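Local coordinates for cobalamin biosynthesis protein CobN (PDB 7C6O) that forms the large, catalytic subunit of cobaltochelatase, the enzyme that inserts cobalt into a corrin ring precursor at the expense of ATP during cobalamin biosynthesis, at residues Gln979-His984 and Met1047-Arg1052; Met954-Val959 and Asp987-Thr992; Arg1052-Ala1057 and Ala1083-Leu1088. One frame throughout, in Å; residues are numbered along the deposited sequence.

In the fold
All three contacts lie around one eight-stranded mixed sheet in the C-terminal half of the chain. Contact 2 ties helix 949-963 to the short helix 988-991, contact 1 ties helix 973-985 to helix 1044-1051, and contact 3 sets the entry to strand 1056-1061 against helix 1072-1089. Contacts 1 and 2 interleave along the chain, with centres about 12 Å apart, and meet where Leu982 packs on Gln988. Contact 3 opens where contact 1 closes, at Arg1052; their centres are about 13 Å apart and the Asp981–Arg1053 salt bridge joins them. Contact 1 connects the other two, whose centres are about 20 Å and nearest atoms about 7 Å apart; together the three fasten the sheet's connecting helices to one another.

Contact 1 (Gln979-His984 and Met1047-Arg1052); sequences QADLAH and MNRQYR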
loop_
_atom_site.group_PDB
_atom_site.type_symbol
_atom_site.label_atom_id
_atom_site.label_comp_id
_atom_site.label_asym_id
_atom_site.label_seq_id
_atom_site.Cartn_x
_atom_site.Cartn_y
_atom_site.Cartn_z
ATOM N N GLN A 979 5.740 -34.395 -5.552
ATOM C CA GLN A 979 5.805 -35.697 -6.211
ATOM C C GLN A 979 4.521 -36.488 -5.996
ATOM O O GLN A 979 4.075 -37.212 -6.894
ATOM C CB GLN A 979 7.011 -36.495 -5.711
ATOM C CG GLN A 979 8.367 -35.871 -6.019
ATOM C CD GLN A 979 8.498 -35.422 -7.461
ATOM O OE1 GLN A 979 8.330 -34.243 -7.772
ATOM N NE2 GLN A 979 8.806 -36.360 -8.347
ATOM N N ALA A 980 3.912 -36.367 -4.814
ATOM C CA ALA A 980 2.642 -37.044 -4.573
ATOM C C ALA A 980 1.547 -36.490 -5.475
ATOM O O ALA A 980 0.736 -37.249 -6.018
ATOM C CB ALA A 980 2.246 -36.913 -3.101
ATOM N N ASP A 981 1.509 -35.167 -5.651
ATOM C CA ASP A 981 0.518 -34.567 -6.539
ATOM C C ASP A 981 0.824 -34.881 -7.996
ATOM O O ASP A 981 -0.093 -35.122 -8.791
ATOM C CB ASP A 981 0.459 -33.056 -6.317
ATOM C CG ASP A 981 -0.142 -32.687 -4.977
ATOM O OD1 ASP A 981 -0.639 -33.593 -4.276
ATOM O OD2 ASP A 981 -0.118 -31.491 -4.626
ATOM N N LEU A 982 2.108 -34.877 -8.366
ATOM C CA LEU A 982 2.490 -35.238 -9.727
ATOM C C LEU A 982 2.055 -36.658 -10.063
ATOM O O LEU A 982 1.655 -36.943 -11.199
ATOM C CB LEU A 982 4.001 -35.082 -9.903
ATOM C CG LEU A 982 4.547 -35.331 -11.308
ATOM C CD1 LEU A 982 4.045 -34.268 -12.275
ATOM C CD2 LEU A 982 6.067 -35.380 -11.292
ATOM N N ALA A 983 2.127 -37.566 -9.090
ATOM C CA ALA A 983 1.649 -38.925 -9.307
ATOM C C ALA A 983 0.134 -38.988 -9.436
ATOM O O ALA A 983 -0.391 -39.979 -9.954
ATOM C CB ALA A 983 2.111 -39.833 -8.168
ATOM N N HIS A 984 -0.576 -37.956 -8.983
ATOM C CA HIS A 984 -2.033 -37.980 -9.025
ATOM C C HIS A 984 -2.558 -37.503 -10.375
ATOM O O HIS A 984 -3.411 -38.159 -10.986
ATOM C CB HIS A 984 -2.601 -37.127 -7.893
ATOM C CG HIS A 984 -4.096 -37.092 -7.852
ATOM N ND1 HIS A 984 -4.850 -38.116 -7.320
ATOM C CD2 HIS A 984 -4.978 -36.155 -8.273
ATOM C CE1 HIS A 984 -6.132 -37.810 -7.415
ATOM N NE2 HIS A 984 -6.236 -36.625 -7.990
ATOM N N MET A 1047 -5.874 -25.546 -4.646
ATOM C CA MET A 1047 -5.925 -24.926 -3.325
ATOM C C MET A 1047 -6.342 -25.935 -2.264
ATOM O O MET A 1047 -5.754 -25.980 -1.177
ATOM C CB MET A 1047 -6.881 -23.732 -3.325
ATOM C CG MET A 1047 -6.635 -22.764 -2.173
ATOM S SD MET A 1047 -8.087 -21.807 -1.702
ATOM C CE MET A 1047 -9.070 -23.078 -0.913
ATOM N N ASN A 1048 -7.347 -26.763 -2.567
ATOM C CA ASN A 1048 -7.813 -27.748 -1.597
ATOM C C ASN A 1048 -6.731 -28.775 -1.287
ATOM O O ASN A 1048 -6.553 -29.166 -0.127
ATOM C CB ASN A 1048 -9.079 -28.437 -2.111
ATOM C CG ASN A 1048 -10.267 -27.489 -2.198
ATOM O OD1 ASN A 1048 -10.336 -26.495 -1.479
ATOM N ND2 ASN A 1048 -11.207 -27.800 -3.080
ATOM N N ARG A 1049 -5.997 -29.223 -2.309
ATOM C CA ARG A 1049 -4.932 -30.194 -2.076
ATOM C C ARG A 1049 -3.876 -29.638 -1.127
ATOM O O ARG A 1049 -3.424 -30.341 -0.216
ATOM C CB ARG A 1049 -4.297 -30.615 -3.402
ATOM C CG ARG A 1049 -5.247 -31.354 -4.331
ATOM C CD ARG A 1049 -4.545 -31.847 -5.587
ATOM N NE ARG A 1049 -3.706 -33.008 -5.316
ATOM C CZ ARG A 1049 -4.157 -34.258 -5.277
ATOM N NH1 ARG A 1049 -5.443 -34.507 -5.489
ATOM N NH2 ARG A 1049 -3.326 -35.259 -5.023
ATOM N N GLN A 1050 -3.478 -28.377 -1.318
ATOM C CA GLN A 1050 -2.440 -27.797 -0.473
ATOM C C GLN A 1050 -2.974 -27.418 0.905
ATOM O O GLN A 1050 -2.275 -27.601 1.908
ATOM C CB GLN A 1050 -1.813 -26.579 -1.157
ATOM C CG GLN A 1050 -1.399 -26.799 -2.611
ATOM C CD GLN A 1050 -0.624 -28.089 -2.831
ATOM O OE1 GLN A 1050 0.167 -28.512 -1.986
ATOM N NE2 GLN A 1050 -0.852 -28.723 -3.978
ATOM N N TYR A 1051 -4.197 -26.887 0.982
ATOM C CA TYR A 1051 -4.742 -26.518 2.286
ATOM C C TYR A 1051 -4.956 -27.737 3.171
ATOM O O TYR A 1051 -4.806 -27.643 4.394
ATOM C CB TYR A 1051 -6.050 -25.738 2.125
ATOM C CG TYR A 1051 -5.852 -24.248 1.970
ATOM C CD1 TYR A 1051 -5.018 -23.744 0.981
ATOM C CD2 TYR A 1051 -6.499 -23.343 2.806
ATOM C CE1 TYR A 1051 -4.827 -22.384 0.827
ATOM C CE2 TYR A 1051 -6.315 -21.974 2.658
ATOM C CZ TYR A 1051 -5.476 -21.504 1.664
ATOM O OH TYR A 1051 -5.275 -20.150 1.493
ATOM N N ARG A 1052 -5.288 -28.890 2.581
ATOM C CA ARG A 1052 -5.432 -30.102 3.379
ATOM C C ARG A 1052 -4.139 -30.479 4.088
ATOM O O ARG A 1052 -4.187 -31.169 5.112
ATOM C CB ARG A 1052 -5.909 -31.271 2.507
ATOM C CG ARG A 1052 -7.402 -31.252 2.207
ATOM C CD ARG A 1052 -7.854 -32.531 1.510
ATOM N NE ARG A 1052 -8.575 -32.249 0.272
ATOM C CZ ARG A 1052 -9.899 -32.192 0.166
ATOM N NH1 ARG A 1052 -10.668 -32.405 1.226
ATOM N NH2 ARG A 1052 -10.455 -31.926 -1.009
#
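Arg1049 of helix 1044-1051 reaches across to Asp981 and His984, which sit one turn apart on helix 973-985. The axes of the two segments run roughly antiparallel and come no closer than 12.1 Å; Arg1049 and Gln1050 bridge the gap to the shorter Asp981. From CB, which points toward the other helix, the arginine runs extended through CG and CD; a bend at chi3 (75°) then aims the guanidinium at helix 973-985, between the Asp981 carboxylate and the His984 ring. Its NE makes a weak hydrogen bond of 3.3 Å to Asp981 OD1. CZ lies 3.6 Å from His984 CD2, and NH1 sits over one face of the imidazole, nearer the rim than the middle. NH2, at the tip, donates to Asp981 OD1 at 3.2 Å, completing a salt bridge. Flat on the histidine, the guanidinium makes an offset stack, with centres 4.0 Å apart and planes at 24°. Asp981 OD1 lies close to the guanidinium plane, yet the arginine approaches it from above the carboxylate plane. The other oxygen is held separately: Gln1050 NE2 donates to Asp981 OD2 at 2.9 Å, nearly along the C-O axis and with an N-H···O angle of 159°. Beyond the two segments, Arg1053 is the stronger partner of the same OD1, through a salt bridge, and Gln1050 packs on Thr937 of strand 935-940, which places helix 1044-1051 against the sheet. Two conformers were modelled for Arg1049, so its bonds and stack describe one of them and its part is less certain; His984 also touches a crystal neighbour. Two arginines at OD1 and an amide at OD2 would be expected to stabilise the buried Asp981 as an anion.

Contact 2 (Met954-Val959 and Asp987-Thr992); sequences MLDDAV and DQRRAT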
loop_
_atom_site.group_PDB
_atom_site.type_symbol
_atom_site.label_atom_id
_atom_site.label_comp_id
_atom_site.label_asym_id
_atom_site.label_seq_id
_atom_site.Cartn_x
_atom_site.Cartn_y
_atom_site.Cartn_z
ATOM N N MET A 954 9.181 -14.147 -7.323
ATOM C CA MET A 954 10.303 -14.604 -6.507
ATOM C C MET A 954 9.912 -15.799 -5.644
ATOM O O MET A 954 10.648 -16.790 -5.566
ATOM C CB MET A 954 10.810 -13.455 -5.634
ATOM C CG MET A 954 11.929 -13.851 -4.678
ATOM S SD MET A 954 12.158 -12.662 -3.342
ATOM C CE MET A 954 12.430 -11.146 -4.252
ATOM N N LEU A 955 8.758 -15.721 -4.979
ATOM C CA LEU A 955 8.335 -16.828 -4.127
ATOM C C LEU A 955 7.993 -18.061 -4.955
ATOM O O LEU A 955 8.296 -19.190 -4.553
ATOM C CB LEU A 955 7.145 -16.410 -3.264
ATOM C CG LEU A 955 7.427 -15.335 -2.211
ATOM C CD1 LEU A 955 6.165 -15.018 -1.428
ATOM C CD2 LEU A 955 8.545 -15.771 -1.273
ATOM N N ASP A 956 7.365 -17.866 -6.115
ATOM C CA ASP A 956 7.083 -18.997 -6.991
ATOM C C ASP A 956 8.373 -19.642 -7.485
ATOM O O ASP A 956 8.478 -20.874 -7.538
ATOM C CB ASP A 956 6.216 -18.548 -8.167
ATOM C CG ASP A 956 5.776 -19.709 -9.042
ATOM O OD1 ASP A 956 5.272 -20.711 -8.494
ATOM O OD2 ASP A 956 5.920 -19.612 -10.278
ATOM N N ASP A 957 9.370 -18.825 -7.839
ATOM C CA ASP A 957 10.665 -19.365 -8.248
ATOM C C ASP A 957 11.296 -20.201 -7.141
ATOM O O ASP A 957 11.921 -21.233 -7.413
ATOM C CB ASP A 957 11.612 -18.233 -8.649
ATOM C CG ASP A 957 11.259 -17.615 -9.988
ATOM O OD1 ASP A 957 10.427 -18.191 -10.722
ATOM O OD2 ASP A 957 11.820 -16.544 -10.305
ATOM N N ALA A 958 11.144 -19.771 -5.885
ATOM C CA ALA A 958 11.776 -20.487 -4.781
ATOM C C ALA A 958 11.134 -21.850 -4.561
ATOM O O ALA A 958 11.835 -22.838 -4.312
ATOM C CB ALA A 958 11.708 -19.650 -3.503
ATOM N N VAL A 959 9.804 -21.921 -4.639
ATOM C CA VAL A 959 9.107 -23.196 -4.485
ATOM C C VAL A 959 9.543 -24.176 -5.567
ATOM O O VAL A 959 9.889 -25.329 -5.286
ATOM C CB VAL A 959 7.583 -22.983 -4.508
ATOM C CG1 VAL A 959 6.867 -24.327 -4.550
ATOM C CG2 VAL A 959 7.141 -22.170 -3.306
ATOM N N ASP A 987 0.571 -33.184 -13.721
ATOM C CA ASP A 987 0.778 -31.804 -14.150
ATOM C C ASP A 987 1.817 -31.158 -13.236
ATOM O O ASP A 987 1.549 -30.916 -12.053
ATOM C CB ASP A 987 -0.542 -31.035 -14.126
ATOM C CG ASP A 987 -0.446 -29.684 -14.809
ATOM O OD1 ASP A 987 0.497 -28.921 -14.513
ATOM O OD2 ASP A 987 -1.321 -29.385 -15.648
ATOM N N GLN A 988 2.996 -30.862 -13.793
ATOM C CA GLN A 988 4.100 -30.349 -12.984
ATOM C C GLN A 988 3.810 -28.947 -12.462
ATOM O O GLN A 988 4.115 -28.636 -11.303
ATOM C CB GLN A 988 5.395 -30.357 -13.797
ATOM C CG GLN A 988 6.608 -29.816 -13.047
ATOM C CD GLN A 988 7.055 -30.724 -11.913
ATOM O OE1 GLN A 988 6.839 -31.935 -11.951
ATOM N NE2 GLN A 988 7.682 -30.140 -10.898
ATOM N N ARG A 989 3.235 -28.082 -13.301
ATOM C CA ARG A 989 2.912 -26.728 -12.858
ATOM C C ARG A 989 1.889 -26.746 -11.730
ATOM O O ARG A 989 2.002 -25.979 -10.765
ATOM C CB ARG A 989 2.405 -25.895 -14.039
ATOM C CG ARG A 989 1.786 -24.545 -13.663
ATOM C CD ARG A 989 2.827 -23.504 -13.233
ATOM N NE ARG A 989 3.254 -23.677 -11.846
ATOM C CZ ARG A 989 3.953 -22.779 -11.160
ATOM N NH1 ARG A 989 4.305 -21.631 -11.725
ATOM N NH2 ARG A 989 4.299 -23.026 -9.902
ATOM N N ARG A 990 0.884 -27.620 -11.824
ATOM C CA ARG A 990 -0.082 -27.739 -10.737
ATOM C C ARG A 990 0.579 -28.264 -9.469
ATOM O O ARG A 990 0.258 -27.819 -8.361
ATOM C CB ARG A 990 -1.238 -28.650 -11.150
ATOM C CG ARG A 990 -2.141 -28.083 -12.233
ATOM C CD ARG A 990 -3.374 -28.959 -12.398
ATOM N NE ARG A 990 -4.035 -29.174 -11.113
ATOM C CZ ARG A 990 -4.997 -30.065 -10.903
ATOM N NH1 ARG A 990 -5.420 -30.835 -11.895
ATOM N NH2 ARG A 990 -5.531 -30.189 -9.696
ATOM N N ALA A 991 1.518 -29.204 -9.615
ATOM C CA ALA A 991 2.149 -29.827 -8.457
ATOM C C ALA A 991 3.033 -28.864 -7.674
ATOM O O ALA A 991 3.311 -29.123 -6.499
ATOM C CB ALA A 991 2.968 -31.041 -8.899
ATOM N N THR A 992 3.481 -27.770 -8.285
ATOM C CA THR A 992 4.302 -26.781 -7.598
ATOM C C THR A 992 3.538 -25.497 -7.293
ATOM O O THR A 992 4.156 -24.490 -6.933
ATOM C CB THR A 992 5.549 -26.454 -8.420
ATOM O OG1 THR A 992 5.160 -25.939 -9.700
ATOM C CG2 THR A 992 6.404 -27.704 -8.606
HETATM O O HOH W 1 4.443 -21.858 -6.165
#
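Asp956 and Arg989 meet head-on in a bidentate salt bridge. Arg989 NH2 donates to Asp956 OD1 at 2.9 Å and NH1 to OD2 at 3.0 Å, the latter almost straight at 177°. Both oxygens use their syn lone pairs, and the carboxylate and guanidinium planes differ by only 23°, the geometry of an end-on pair of parallel bonds. A water donates to Asp956 OD1 at 2.7 Å and to Thr992 O at 2.8 Å, linking the carboxylate to the residue that follows helix 988-991. The same carbonyl is approached by a methyl group, with Val959 CG1 3.6 Å from Thr992 O. In the fold, helix 949-963 and helix 988-991 both belong to the helical connection between strands 935-940 and 995-997, parallel neighbours in the mixed sheet, so the bridge clasps an early and a late part of that crossover. Bends at chi2 and chi3 curl the arginine so that its guanidinium stands beside the residue after the helix, where NH2 also makes weak bonds to Thr992 O and OG1. The backbone of Arg1036 serves both partners, its N donating to Asp956 OD2 and its O accepting from Arg989 NH1, while Arg960 NE forms a further salt bridge to OD2. Farther out, Asp987 is the N-cap of the short helix, its OD1 accepting from Arg990 N at 3.0 Å.

Contact 3 (Arg1052-Ala1057 and Ala1083-Leu1088); sequences RRIAVA and ATVRAL
The guanidinium of Arg1052 has Leu1088 CD2 over one face, 3.6 Å above the plane and offset toward the rim, while its NH1 makes a weak hydrogen bond to Leu1088 O at 3.2 Å. The N-H···O angle of 123° is well off straight. This contact belongs to a beta-alpha-beta unit, strand 1056-1061, helix 1072-1089 and strand 1094-1099, and joins the chain leading into the first strand to the last turns of the helix. The arginine crosses Leu1088 at about a right angle, its aliphatic part contributing as well: CG lies 3.7 Å from Leu1088 CB. A bend at chi3 (-127°), away from the staggered positions, carries the guanidinium across Leu1088 CD2. Since the accepting carbonyl lies near the C-terminal end of the helix, the arginine's charge probably interacts favourably with the helix dipole there. One turn earlier, Val1085 faces Ile1054 in apolar packing, buried where the arginine is exposed. Tyr1051 of helix 1044-1051 covers both Val1085 and Leu1088, and Met1081 packs on Ile1054. The valine uses both branches: CG2 touches Ile1054 CD1 at 3.9 Å, and CG1 lies 4.0 Å from Ile1054 O.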
loop_
_atom_site.group_PDB
_atom_site.type_symbol
_atom_site.label_atom_id
_atom_site.label_comp_id
_atom_site.label_asym_id
_atom_site.label_seq_id
_atom_site.Cartn_x
_atom_site.Cartn_y
_atom_site.Cartn_z
ATOM N N ARG A 1052 -5.288 -28.890 2.581
ATOM C CA ARG A 1052 -5.432 -30.102 3.379
ATOM C C ARG A 1052 -4.139 -30.479 4.088
ATOM O O ARG A 1052 -4.187 -31.169 5.112
ATOM C CB ARG A 1052 -5.909 -31.271 2.507
ATOM C CG ARG A 1052 -7.402 -31.252 2.207
ATOM C CD ARG A 1052 -7.854 -32.531 1.510
ATOM N NE ARG A 1052 -8.575 -32.249 0.272
ATOM C CZ ARG A 1052 -9.899 -32.192 0.166
ATOM N NH1 ARG A 1052 -10.668 -32.405 1.226
ATOM N NH2 ARG A 1052 -10.455 -31.926 -1.009
ATOM N N ARG A 1053 -2.991 -30.030 3.581
ATOM C CA ARG A 1053 -1.702 -30.341 4.181
ATOM C C ARG A 1053 -1.252 -29.324 5.219
ATOM O O ARG A 1053 -0.261 -29.577 5.913
ATOM C CB ARG A 1053 -0.624 -30.449 3.097
ATOM C CG ARG A 1053 -0.836 -31.583 2.114
ATOM C CD ARG A 1053 0.405 -31.792 1.264
ATOM N NE ARG A 1053 0.263 -32.917 0.345
ATOM C CZ ARG A 1053 0.037 -32.791 -0.959
ATOM N NH1 ARG A 1053 -0.068 -31.586 -1.503
ATOM N NH2 ARG A 1053 -0.076 -33.872 -1.719
ATOM N N ILE A 1054 -1.940 -28.187 5.337
ATOM C CA ILE A 1054 -1.490 -27.134 6.242
ATOM C C ILE A 1054 -1.545 -27.636 7.676
ATOM O O ILE A 1054 -2.613 -27.999 8.186
ATOM C CB ILE A 1054 -2.332 -25.867 6.063
ATOM C CG1 ILE A 1054 -2.097 -25.269 4.674
ATOM C CG2 ILE A 1054 -2.002 -24.857 7.161
ATOM C CD1 ILE A 1054 -2.980 -24.070 4.371
ATOM N N ALA A 1055 -0.387 -27.659 8.336
ATOM C CA ALA A 1055 -0.304 -28.054 9.735
ATOM C C ALA A 1055 -0.380 -26.864 10.681
ATOM O O ALA A 1055 -0.893 -27.002 11.799
ATOM C CB ALA A 1055 0.994 -28.830 9.987
ATOM N N VAL A 1056 0.125 -25.705 10.260
ATOM C CA VAL A 1056 0.078 -24.475 11.044
ATOM C C VAL A 1056 -0.424 -23.359 10.144
ATOM O O VAL A 1056 0.182 -23.086 9.101
ATOM C CB VAL A 1056 1.450 -24.084 11.616
ATOM C CG1 VAL A 1056 1.275 -23.149 12.801
ATOM C CG2 VAL A 1056 2.266 -25.298 11.980
ATOM N N ALA A 1057 -1.501 -22.696 10.554
ATOM C CA ALA A 1057 -1.955 -21.479 9.891
ATOM C C ALA A 1057 -1.385 -20.284 10.646
ATOM O O ALA A 1057 -1.687 -20.092 11.828
ATOM C CB ALA A 1057 -3.481 -21.419 9.837
ATOM N N ALA A 1083 -10.473 -21.979 9.136
ATOM C CA ALA A 1083 -11.784 -22.575 8.898
ATOM C C ALA A 1083 -11.796 -23.406 7.622
ATOM O O ALA A 1083 -12.439 -24.461 7.567
ATOM C CB ALA A 1083 -12.854 -21.484 8.835
ATOM N N THR A 1084 -11.091 -22.948 6.589
ATOM C CA THR A 1084 -11.082 -23.675 5.322
ATOM C C THR A 1084 -10.351 -25.006 5.457
ATOM O O THR A 1084 -10.814 -26.030 4.940
ATOM C CB THR A 1084 -10.454 -22.805 4.233
ATOM O OG1 THR A 1084 -11.217 -21.601 4.096
ATOM C CG2 THR A 1084 -10.435 -23.539 2.896
ATOM N N VAL A 1085 -9.219 -25.016 6.167
ATOM C CA VAL A 1085 -8.521 -26.271 6.435
ATOM C C VAL A 1085 -9.402 -27.203 7.259
ATOM O O VAL A 1085 -9.469 -28.411 6.998
ATOM C CB VAL A 1085 -7.175 -25.999 7.134
ATOM C CG1 VAL A 1085 -6.493 -27.308 7.524
ATOM C CG2 VAL A 1085 -6.266 -25.166 6.238
ATOM N N ARG A 1086 -10.092 -26.660 8.268
ATOM C CA ARG A 1086 -10.978 -27.489 9.079
ATOM C C ARG A 1086 -12.105 -28.071 8.236
ATOM O O ARG A 1086 -12.449 -29.250 8.377
ATOM C CB ARG A 1086 -11.545 -26.682 10.249
ATOM C CG ARG A 1086 -12.376 -27.516 11.223
ATOM C CD ARG A 1086 -12.888 -26.706 12.412
ATOM N NE ARG A 1086 -13.750 -25.605 11.993
ATOM C CZ ARG A 1086 -13.430 -24.321 12.112
ATOM N NH1 ARG A 1086 -12.272 -23.976 12.654
ATOM N NH2 ARG A 1086 -14.274 -23.384 11.697
ATOM N N ALA A 1087 -12.685 -27.262 7.346
ATOM C CA ALA A 1087 -13.744 -27.760 6.473
ATOM C C ALA A 1087 -13.242 -28.891 5.587
ATOM O O ALA A 1087 -13.942 -29.892 5.385
ATOM C CB ALA A 1087 -14.302 -26.621 5.621
ATOM N N LEU A 1088 -12.025 -28.757 5.057
ATOM C CA LEU A 1088 -11.506 -29.752 4.125
ATOM C C LEU A 1088 -11.142 -31.051 4.834
ATOM O O LEU A 1088 -11.385 -32.141 4.302
ATOM C CB LEU A 1088 -10.294 -29.190 3.383
ATOM C CG LEU A 1088 -10.580 -28.107 2.343
ATOM C CD1 LEU A 1088 -9.297 -27.408 1.933
ATOM C CD2 LEU A 1088 -11.277 -28.707 1.128
#